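Side-chain contact in SPbeta prophage-derived uncharacterized protein YorR (Bacillus subtilis, PDB 3KB2), which is of uncharacterized function but binds a phosphorylated guanosine diphosphate and may act as a nucleotide kinase of the dTMP kinase type: residues A[61-66]-A[86-91]. Residues are numbered along the deposited sequence; the frame is centred on the assembly and turned at random.
Sequences DRFVYS and RFIEDK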
loop_
_atom_site.group_PDB
_atom_site.type_symbol
_atom_site.label_atom_id
_atom_site.label_comp_id
_atom_site.label_asym_id
_atom_site.label_seq_id
_atom_site.Cartn_x
_atom_site.Cartn_y
_atom_site.Cartn_z
ATOM N N ASP A 61 12.480 -2.959 14.446
ATOM C CA ASP A 61 12.136 -3.353 13.079
ATOM C C ASP A 61 11.464 -2.143 12.419
ATOM O O ASP A 61 10.273 -1.924 12.602
ATOM C CB ASP A 61 11.178 -4.558 13.135
ATOM C CG ASP A 61 10.937 -5.204 11.773
ATOM O OD1 ASP A 61 10.344 -6.295 11.758
ATOM O OD2 ASP A 61 11.327 -4.633 10.735
ATOM N N ARG A 62 12.250 -1.364 11.674
ATOM C CA ARG A 62 11.795 -0.146 10.997
ATOM C C ARG A 62 11.737 0.998 12.007
ATOM O O ARG A 62 11.126 0.868 13.069
ATOM C CB ARG A 62 10.432 -0.359 10.346
ATOM C CG ARG A 62 10.463 -1.428 9.276
ATOM C CD ARG A 62 9.572 -1.054 8.119
ATOM N NE ARG A 62 8.186 -0.949 8.544
ATOM C CZ ARG A 62 7.174 -0.721 7.717
ATOM N NH1 ARG A 62 7.398 -0.574 6.413
ATOM N NH2 ARG A 62 5.939 -0.639 8.195
ATOM N N PHE A 63 12.363 2.122 11.667
ATOM C CA PHE A 63 12.425 3.244 12.589
ATOM C C PHE A 63 12.305 4.625 11.909
ATOM O O PHE A 63 11.501 4.795 10.994
ATOM C CB PHE A 63 13.735 3.096 13.392
ATOM C CG PHE A 63 13.780 3.890 14.672
ATOM C CD1 PHE A 63 12.614 4.211 15.364
ATOM C CD2 PHE A 63 15.001 4.307 15.194
ATOM C CE1 PHE A 63 12.671 4.936 16.557
ATOM C CE2 PHE A 63 15.062 5.029 16.383
ATOM C CZ PHE A 63 13.896 5.344 17.062
ATOM N N VAL A 64 13.095 5.600 12.370
ATOM C CA VAL A 64 13.061 6.968 11.844
ATOM C C VAL A 64 13.340 7.099 10.349
ATOM O O VAL A 64 12.799 7.987 9.700
ATOM C CB VAL A 64 14.054 7.916 12.602
ATOM C CG1 VAL A 64 13.637 8.068 14.066
ATOM C CG2 VAL A 64 15.489 7.370 12.512
ATOM N N TYR A 65 14.175 6.237 9.792
ATOM C CA TYR A 65 14.471 6.354 8.374
ATOM C C TYR A 65 13.304 5.920 7.506
ATOM O O TYR A 65 12.993 6.592 6.525
ATOM C CB TYR A 65 15.758 5.601 8.051
ATOM C CG TYR A 65 16.912 6.174 8.846
ATOM C CD1 TYR A 65 17.311 7.510 8.673
ATOM C CD2 TYR A 65 17.538 5.421 9.838
ATOM C CE1 TYR A 65 18.295 8.074 9.475
ATOM C CE2 TYR A 65 18.519 5.973 10.641
ATOM C CZ TYR A 65 18.894 7.293 10.463
ATOM O OH TYR A 65 19.868 7.817 11.290
ATOM N N SER A 66 12.637 4.824 7.861
ATOM C CA SER A 66 11.479 4.405 7.085
ATOM C C SER A 66 10.427 5.515 7.159
ATOM O O SER A 66 9.663 5.705 6.221
ATOM C CB SER A 66 10.880 3.116 7.643
ATOM O OG SER A 66 11.811 2.063 7.606
ATOM N N ARG A 86 17.787 14.762 13.783
ATOM C CA ARG A 86 19.134 15.005 14.261
ATOM C C ARG A 86 19.195 14.793 15.777
ATOM O O ARG A 86 20.176 14.287 16.304
ATOM C CB ARG A 86 19.528 16.428 13.876
ATOM C CG ARG A 86 20.910 16.863 14.269
ATOM C CD ARG A 86 21.231 18.202 13.620
ATOM N NE ARG A 86 20.251 19.236 13.953
ATOM C CZ ARG A 86 19.527 19.902 13.054
ATOM N NH1 ARG A 86 19.664 19.646 11.759
ATOM N NH2 ARG A 86 18.673 20.837 13.451
ATOM N N PHE A 87 18.133 15.166 16.475
ATOM C CA PHE A 87 18.085 15.003 17.923
ATOM C C PHE A 87 18.099 13.522 18.298
ATOM O O PHE A 87 18.835 13.107 19.185
ATOM C CB PHE A 87 16.830 15.694 18.470
ATOM C CG PHE A 87 16.625 15.525 19.944
ATOM C CD1 PHE A 87 15.880 14.463 20.437
ATOM C CD2 PHE A 87 17.167 16.434 20.841
ATOM C CE1 PHE A 87 15.676 14.307 21.805
ATOM C CE2 PHE A 87 16.968 16.288 22.214
ATOM C CZ PHE A 87 16.219 15.220 22.696
ATOM N N ILE A 88 17.291 12.723 17.612
ATOM C CA ILE A 88 17.223 11.286 17.892
ATOM C C ILE A 88 18.537 10.569 17.607
ATOM O O ILE A 88 18.933 9.675 18.350
ATOM C CB ILE A 88 16.102 10.620 17.082
ATOM C CG1 ILE A 88 14.751 11.151 17.567
ATOM C CG2 ILE A 88 16.157 9.118 17.241
ATOM C CD1 ILE A 88 13.608 10.754 16.668
ATOM N N GLU A 89 19.209 10.967 16.534
ATOM C CA GLU A 89 20.485 10.361 16.170
ATOM C C GLU A 89 21.539 10.621 17.243
ATOM O O GLU A 89 22.229 9.707 17.691
ATOM C CB GLU A 89 20.962 10.916 14.830
ATOM C CG GLU A 89 19.993 10.640 13.689
ATOM C CD GLU A 89 20.497 11.169 12.372
ATOM O OE1 GLU A 89 20.818 12.376 12.312
ATOM O OE2 GLU A 89 20.562 10.389 11.396
ATOM N N ASP A 90 21.666 11.876 17.655
ATOM C CA ASP A 90 22.641 12.223 18.676
ATOM C C ASP A 90 22.337 11.457 19.962
ATOM O O ASP A 90 23.236 11.022 20.683
ATOM C CB ASP A 90 22.604 13.730 18.944
ATOM C CG ASP A 90 23.505 14.136 20.097
ATOM O OD1 ASP A 90 24.745 14.080 19.943
ATOM O OD2 ASP A 90 22.969 14.504 21.162
ATOM N N LYS A 91 21.058 11.276 20.236
ATOM C CA LYS A 91 20.647 10.581 21.438
ATOM C C LYS A 91 21.008 9.078 21.509
ATOM O O LYS A 91 21.150 8.524 22.604
ATOM C CB LYS A 91 19.144 10.783 21.625
ATOM C CG LYS A 91 18.576 10.149 22.870
ATOM C CD LYS A 91 17.148 10.585 23.099
ATOM C CE LYS A 91 16.596 9.887 24.320
ATOM N NZ LYS A 91 15.323 10.462 24.805
#
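V64 and I88 meet through methyl carbons where two helices pack beside the five-stranded parallel sheet (order 2-3-1-4-5) of a P-loop kinase fold, a good example of an apolar contact flanked by one buried hydrogen bond between the two segments. The chain leaves strand 58-61, F63 takes the N-cap position, and helix 64-70 then presents its first residues to the middle of helix 82-92. The two aliphatic side chains slide past one another in opposite directions, CG1 of V64 lying 3.7 Å from CD1 of I88. On I88 the branch CG1 stands anti to the carbonyl carbon (chi1 -66°) and carries CD1 out to this meeting point, while CG2 touches the phenyl ring of F63 obliquely, 4.3 Å from its CE2.

V64 also works as a wedge between two rings of its own segment. Its CG1 lies over the centre of one face of F63, 3.9 Å above the plane, and its CG2 sits likewise over a face of Y65, so both branches of one valine probably help to position the aromatics beside it. F49 of helix 42-52 lines the same core, touching V64 and I88 and setting its ring steeply against that of F63.

Y65 and E89 supply the polar element. Beyond CG the glutamate chain is extended (chi2 -179°), which brings its carboxylate to the edge of the tyrosine ring, the two planes 56° apart. The backbone N of G140 also donates to OE2, so this buried oxygen is gripped twice and the carboxylate probably kept charged. The hydroxyl OH of Y65 donates a hydrogen bond to the anti lone pair of E89 OE2, over 2.7 Å.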